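Branched-chain-amino-acid aminotransferase (Pseudomonas aeruginosa, PDB 6NST) probably catalyses the reversible, pyridoxal phosphate-dependent transfer of the amino group between leucine, isoleucine or valine and 2-oxoglutarate. Local coordinates at residues Val26-His31 against Met101-Ser106; Tyr33-Phe38 against Met69-Pro74. The protein carries 1 engineered substitution. All coordinates share one frame; numbering follows the deposited sequence.

Interaction 1 (Val26-His31 against Met101-Ser106). Engineered in segment 26-31: H31 (natural residue Leu).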
loop_
_atom_site.group_PDB
_atom_site.type_symbol
_atom_site.label_atom_id
_atom_site.label_comp_id
_atom_site.label_asym_id
_atom_site.label_seq_id
_atom_site.Cartn_x
_atom_site.Cartn_y
_atom_site.Cartn_z
ATOM N N VAL A 26 32.217 15.373 -18.560
ATOM C CA VAL A 26 31.879 14.832 -17.250
ATOM C C VAL A 26 30.653 15.498 -16.645
ATOM O O VAL A 26 30.080 14.967 -15.686
ATOM C CB VAL A 26 33.092 14.940 -16.302
ATOM C CG1 VAL A 26 33.104 16.285 -15.583
ATOM C CG2 VAL A 26 33.096 13.779 -15.322
ATOM N N LEU A 27 30.222 16.639 -17.189
ATOM C CA LEU A 27 28.969 17.270 -16.796
ATOM C C LEU A 27 27.808 16.870 -17.698
ATOM O O LEU A 27 26.855 17.645 -17.862
ATOM C CB LEU A 27 29.128 18.790 -16.770
ATOM C CG LEU A 27 30.091 19.313 -15.706
ATOM C CD1 LEU A 27 30.102 20.830 -15.697
ATOM C CD2 LEU A 27 29.712 18.764 -14.341
ATOM N N THR A 28 27.873 15.683 -18.298
ATOM C CA THR A 28 26.764 15.168 -19.089
ATOM C C THR A 28 25.518 15.025 -18.221
ATOM O O THR A 28 25.587 14.566 -17.078
ATOM C CB THR A 28 27.149 13.819 -19.703
ATOM O OG1 THR A 28 28.359 13.965 -20.457
ATOM C CG2 THR A 28 26.059 13.314 -20.617
ATOM N N HIS A 29 24.368 15.426 -18.775
ATOM C CA HIS A 29 23.143 15.510 -17.983
ATOM C C HIS A 29 22.673 14.130 -17.530
ATOM O O HIS A 29 22.335 13.934 -16.356
ATOM C CB HIS A 29 22.052 16.217 -18.787
ATOM C CG HIS A 29 20.872 16.639 -17.968
ATOM N ND1 HIS A 29 19.829 15.789 -17.672
ATOM C CD2 HIS A 29 20.567 17.825 -17.390
ATOM C CE1 HIS A 29 18.931 16.432 -16.947
ATOM N NE2 HIS A 29 19.355 17.669 -16.761
ATOM N N THR A 30 22.633 13.160 -18.449
ATOM C CA THR A 30 22.258 11.802 -18.064
ATOM C C THR A 30 23.231 11.225 -17.042
ATOM O O THR A 30 22.833 10.427 -16.185
ATOM C CB THR A 30 22.184 10.905 -19.303
ATOM O OG1 THR A 30 21.224 11.440 -20.223
ATOM C CG2 THR A 30 21.770 9.483 -18.929
ATOM N N HIS A 31 24.500 11.636 -17.102
ATOM C CA HIS A 31 25.488 11.167 -16.138
ATOM C C HIS A 31 25.135 11.593 -14.717
ATOM O O HIS A 31 25.439 10.873 -13.758
ATOM C CB HIS A 31 26.872 11.695 -16.517
ATOM C CG HIS A 31 28.003 10.834 -16.053
ATOM N ND1 HIS A 31 29.309 11.276 -16.019
ATOM C CD2 HIS A 31 28.029 9.553 -15.620
ATOM C CE1 HIS A 31 30.088 10.306 -15.577
ATOM N NE2 HIS A 31 29.336 9.249 -15.328
ATOM N N MET A 101 22.418 3.383 -26.691
ATOM C CA MET A 101 22.136 4.206 -25.524
ATOM C C MET A 101 21.864 5.637 -25.960
ATOM O O MET A 101 22.646 6.222 -26.715
ATOM C CB MET A 101 23.295 4.150 -24.521
ATOM C CG MET A 101 22.925 4.590 -23.115
ATOM S SD MET A 101 23.210 6.344 -22.827
ATOM C CE MET A 101 24.991 6.361 -22.633
ATOM N N VAL A 102 20.749 6.182 -25.481
ATOM C CA VAL A 102 20.310 7.541 -25.778
ATOM C C VAL A 102 20.426 8.356 -24.498
ATOM O O VAL A 102 19.934 7.931 -23.446
ATOM C CB VAL A 102 18.867 7.550 -26.313
ATOM C CG1 VAL A 102 18.377 8.966 -26.530
ATOM C CG2 VAL A 102 18.764 6.732 -27.594
ATOM N N PHE A 103 21.078 9.517 -24.579
ATOM C CA PHE A 103 21.329 10.297 -23.375
ATOM C C PHE A 103 21.357 11.786 -23.694
ATOM O O PHE A 103 21.683 12.194 -24.812
ATOM C CB PHE A 103 22.643 9.879 -22.690
ATOM C CG PHE A 103 23.885 10.170 -23.492
ATOM C CD1 PHE A 103 24.622 11.322 -23.262
ATOM C CD2 PHE A 103 24.334 9.278 -24.454
ATOM C CE1 PHE A 103 25.771 11.587 -23.986
ATOM C CE2 PHE A 103 25.483 9.536 -25.181
ATOM C CZ PHE A 103 26.204 10.692 -24.945
ATOM N N TYR A 104 21.005 12.591 -22.692
ATOM C CA TYR A 104 21.092 14.039 -22.805
ATOM C C TYR A 104 22.541 14.493 -22.685
ATOM O O TYR A 104 23.326 13.924 -21.928
ATOM C CB TYR A 104 20.248 14.715 -21.723
ATOM C CG TYR A 104 18.764 14.751 -22.015
ATOM C CD1 TYR A 104 18.292 15.007 -23.296
ATOM C CD2 TYR A 104 17.835 14.527 -21.006
ATOM C CE1 TYR A 104 16.934 15.041 -23.563
ATOM C CE2 TYR A 104 16.477 14.559 -21.264
ATOM C CZ TYR A 104 16.032 14.815 -22.543
ATOM O OH TYR A 104 14.681 14.847 -22.803
ATOM N N GLY A 105 22.888 15.538 -23.432
ATOM C CA GLY A 105 24.255 16.011 -23.494
ATOM C C GLY A 105 24.612 16.929 -22.343
ATOM O O GLY A 105 23.910 17.014 -21.332
ATOM N N SER A 106 25.732 17.634 -22.509
ATOM C CA SER A 106 26.201 18.573 -21.496
ATOM C C SER A 106 25.851 20.019 -21.837
ATOM O O SER A 106 26.736 20.882 -21.905
ATOM C CB SER A 106 27.707 18.410 -21.302
ATOM O OG SER A 106 28.383 18.507 -22.538
#
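The N-terminal end of the short helix 29-33 docks on the end of strand 96-104, an inner strand of the antiparallel sheet, and on loop residues G105 and S106. The two pieces run nearly antiparallel. T28 holds the N-cap position, but its side chain makes no cap; its OG1 bonds instead to T24. The first-turn amide H29 N goes to G105 O at 3.0 Å. That donor sits 55° above the carbonyl plane, so no lone pair is aimed at it. The second bond runs from Y104 N to T30 OG1 at 2.7 Å, bent to 143° at the hydrogen. T30 OG1 lies beside its own backbone N and anti to its carbonyl carbon, which turns the oxygen to the strand. It also bonds to M35 O. The methyl T28 CG2 comes in crosswise, 3.1 Å from Y104 O and 3.6 Å from F103 CD1. H29 has CG anti to its backbone N and runs alongside Y104, pointing the same way. Their rings make an offset edge-to-face pair, with the edge of Y104 toward the face of H29, centroids 5.9 Å apart and planes at 83°. Beyond the contact, F103 meets H31 of the second subunit edge-to-face; H31 is an engineered residue. H29 NE2 bonds to G110 O, so ND1 is probably the unprotonated nitrogen if the ring is neutral. The buried T30 hydroxyl accepts from Y104 N and can therefore give its proton to M35 O, so two backbone groups hold its rotation.

Interaction 2 (Tyr33-Phe38 against Met69-Pro74)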
loop_
_atom_site.group_PDB
_atom_site.type_symbol
_atom_site.label_atom_id
_atom_site.label_comp_id
_atom_site.label_asym_id
_atom_site.label_seq_id
_atom_site.Cartn_x
_atom_site.Cartn_y
_atom_site.Cartn_z
ATOM N N TYR A 33 21.834 12.799 -13.719
ATOM C CA TYR A 33 20.432 12.644 -13.361
ATOM C C TYR A 33 19.800 11.361 -13.883
ATOM O O TYR A 33 18.608 11.139 -13.639
ATOM C CB TYR A 33 19.624 13.853 -13.854
ATOM C CG TYR A 33 20.145 15.170 -13.325
ATOM C CD1 TYR A 33 19.876 15.571 -12.021
ATOM C CD2 TYR A 33 20.911 16.010 -14.124
ATOM C CE1 TYR A 33 20.351 16.770 -11.530
ATOM C CE2 TYR A 33 21.389 17.215 -13.642
ATOM C CZ TYR A 33 21.106 17.589 -12.344
ATOM O OH TYR A 33 21.580 18.786 -11.856
ATOM N N GLY A 34 20.551 10.515 -14.586
ATOM C CA GLY A 34 20.059 9.217 -15.004
ATOM C C GLY A 34 19.017 9.225 -16.099
ATOM O O GLY A 34 18.591 8.146 -16.525
ATOM N N MET A 35 18.595 10.393 -16.578
ATOM C CA MET A 35 17.563 10.479 -17.611
ATOM C C MET A 35 18.157 10.056 -18.947
ATOM O O MET A 35 18.842 10.832 -19.619
ATOM C CB MET A 35 16.992 11.889 -17.680
ATOM C CG MET A 35 15.876 12.071 -18.695
ATOM S SD MET A 35 14.442 11.037 -18.350
ATOM C CE MET A 35 13.115 12.173 -18.741
ATOM N N GLY A 36 17.890 8.818 -19.328
ATOM C CA GLY A 36 18.329 8.301 -20.605
ATOM C C GLY A 36 17.778 6.903 -20.769
ATOM O O GLY A 36 17.339 6.269 -19.804
ATOM N N VAL A 37 17.792 6.438 -22.012
ATOM C CA VAL A 37 17.267 5.118 -22.334
ATOM C C VAL A 37 18.350 4.325 -23.051
ATOM O O VAL A 37 19.247 4.893 -23.685
ATOM C CB VAL A 37 15.978 5.201 -23.185
ATOM C CG1 VAL A 37 14.934 6.059 -22.481
ATOM C CG2 VAL A 37 16.276 5.753 -24.568
ATOM N N PHE A 38 18.276 3.002 -22.933
ATOM C CA PHE A 38 19.276 2.135 -23.537
ATOM C C PHE A 38 18.646 0.791 -23.867
ATOM O O PHE A 38 17.498 0.511 -23.514
ATOM C CB PHE A 38 20.498 1.957 -22.623
ATOM C CG PHE A 38 20.246 1.088 -21.423
ATOM C CD1 PHE A 38 20.701 -0.220 -21.391
ATOM C CD2 PHE A 38 19.562 1.580 -20.322
ATOM C CE1 PHE A 38 20.477 -1.021 -20.287
ATOM C CE2 PHE A 38 19.334 0.783 -19.214
ATOM C CZ PHE A 38 19.793 -0.520 -19.198
ATOM N N MET A 69 9.874 8.739 -21.946
ATOM C CA MET A 69 10.655 9.726 -21.211
ATOM C C MET A 69 10.647 11.097 -21.869
ATOM O O MET A 69 11.348 11.994 -21.388
ATOM C CB MET A 69 12.099 9.243 -21.052
ATOM C CG MET A 69 12.223 7.932 -20.303
ATOM S SD MET A 69 11.573 8.057 -18.630
ATOM C CE MET A 69 11.661 6.347 -18.108
ATOM N N ASN A 70 9.881 11.275 -22.944
ATOM C CA ASN A 70 9.825 12.540 -23.677
ATOM C C ASN A 70 11.202 12.942 -24.199
ATOM O O ASN A 70 11.565 14.119 -24.211
ATOM C CB ASN A 70 9.221 13.655 -22.817
ATOM C CG ASN A 70 7.946 14.217 -23.409
ATOM O OD1 ASN A 70 7.329 13.603 -24.280
ATOM N ND2 ASN A 70 7.542 15.390 -22.938
ATOM N N MET A 71 11.977 11.950 -24.634
ATOM C CA MET A 71 13.271 12.180 -25.264
ATOM C C MET A 71 13.118 11.995 -26.767
ATOM O O MET A 71 12.664 10.940 -27.224
ATOM C CB MET A 71 14.333 11.225 -24.720
ATOM C CG MET A 71 14.595 11.341 -23.230
ATOM S SD MET A 71 15.938 10.248 -22.721
ATOM C CE MET A 71 17.317 10.980 -23.600
ATOM N N GLN A 72 13.499 13.014 -27.531
ATOM C CA GLN A 72 13.404 12.978 -28.987
ATOM C C GLN A 72 14.736 12.490 -29.551
ATOM O O GLN A 72 15.738 13.212 -29.511
ATOM C CB GLN A 72 13.037 14.357 -29.533
ATOM C CG GLN A 72 12.853 14.410 -31.043
ATOM C CD GLN A 72 11.657 13.605 -31.518
ATOM O OE1 GLN A 72 11.797 12.456 -31.938
ATOM N NE2 GLN A 72 10.476 14.208 -31.461
ATOM N N ILE A 73 14.750 11.265 -30.066
ATOM C CA ILE A 73 15.943 10.703 -30.696
ATOM C C ILE A 73 16.201 11.445 -32.002
ATOM O O ILE A 73 15.314 11.499 -32.866
ATOM C CB ILE A 73 15.790 9.193 -30.937
ATOM C CG1 ILE A 73 15.493 8.468 -29.624
ATOM C CG2 ILE A 73 17.045 8.632 -31.594
ATOM C CD1 ILE A 73 15.287 6.975 -29.786
ATOM N N PRO A 74 17.392 12.019 -32.199
ATOM C CA PRO A 74 17.641 12.812 -33.413
ATOM C C PRO A 74 17.854 11.953 -34.649
ATOM O O PRO A 74 18.258 12.458 -35.701
ATOM C CB PRO A 74 18.911 13.603 -33.065
ATOM C CG PRO A 74 19.132 13.397 -31.584
ATOM C CD PRO A 74 18.532 12.067 -31.275
#
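No aromatic ring carries this contact; a flat group that does take part is the peptide joining M35 to G36. M71 SD lies on one face of it, displaced to the G36 CA end, while the rings of Y33 and F38 turn to H29 and Y165. The contact joins the early part of strand 36-46, in the antiparallel sheet of the smaller, N-terminal domain of this fold type IV aminotransferase, to the loop that leaves helix 55-68. That helix ends in a Schellman motif at N70, which has positive phi. M69 and M71, on either side of N70, both have CB directed toward the strand segment. M71 CG is anti to its carbonyl carbon, and a bend at chi3 (65°) turns the methyl. Its sulfur SD reaches the bare CA of G36 at 3.7 Å. M35 starts with CG anti to the backbone N, then bends at chi2 and chi3 and crosses M69 obliquely. Its SD lies 4.1 Å from M69 SD. V37 and M69 slide past each other in opposite directions, with V37 CG1 3.9 Å from M69 CG. No hydrogen bond links the segments, so three methionines and a valine join them through apolar contact. M35 also packs on M169 of the second subunit. The tightest approach is the methyl of M35, whose CE comes to 3.2 Å from the backbone oxygen M69 O.

Overall arrangement
The centres of interactions 1 and 2 lie about 9 Å apart, and both reach the same antiparallel sheet. Helix 29-33 is followed in the chain by strand 36-46, which neighbours strand 96-104. Along the chain, interaction 2 is nested within the loop that interaction 1 closes. Two probable hydrogen bonds couple them: T30 OG1 to M35 O at 2.5 Å, and V102 N to V37 O at 2.7 Å. Y104 OH also packs against M71 CG at 3.5 Å. Interaction 2 lies nearer the active site. The side chain of V37 is about 6 Å from that of K160, the probable cofactor lysine, which carries no cofactor here. Both contacts touch the second subunit.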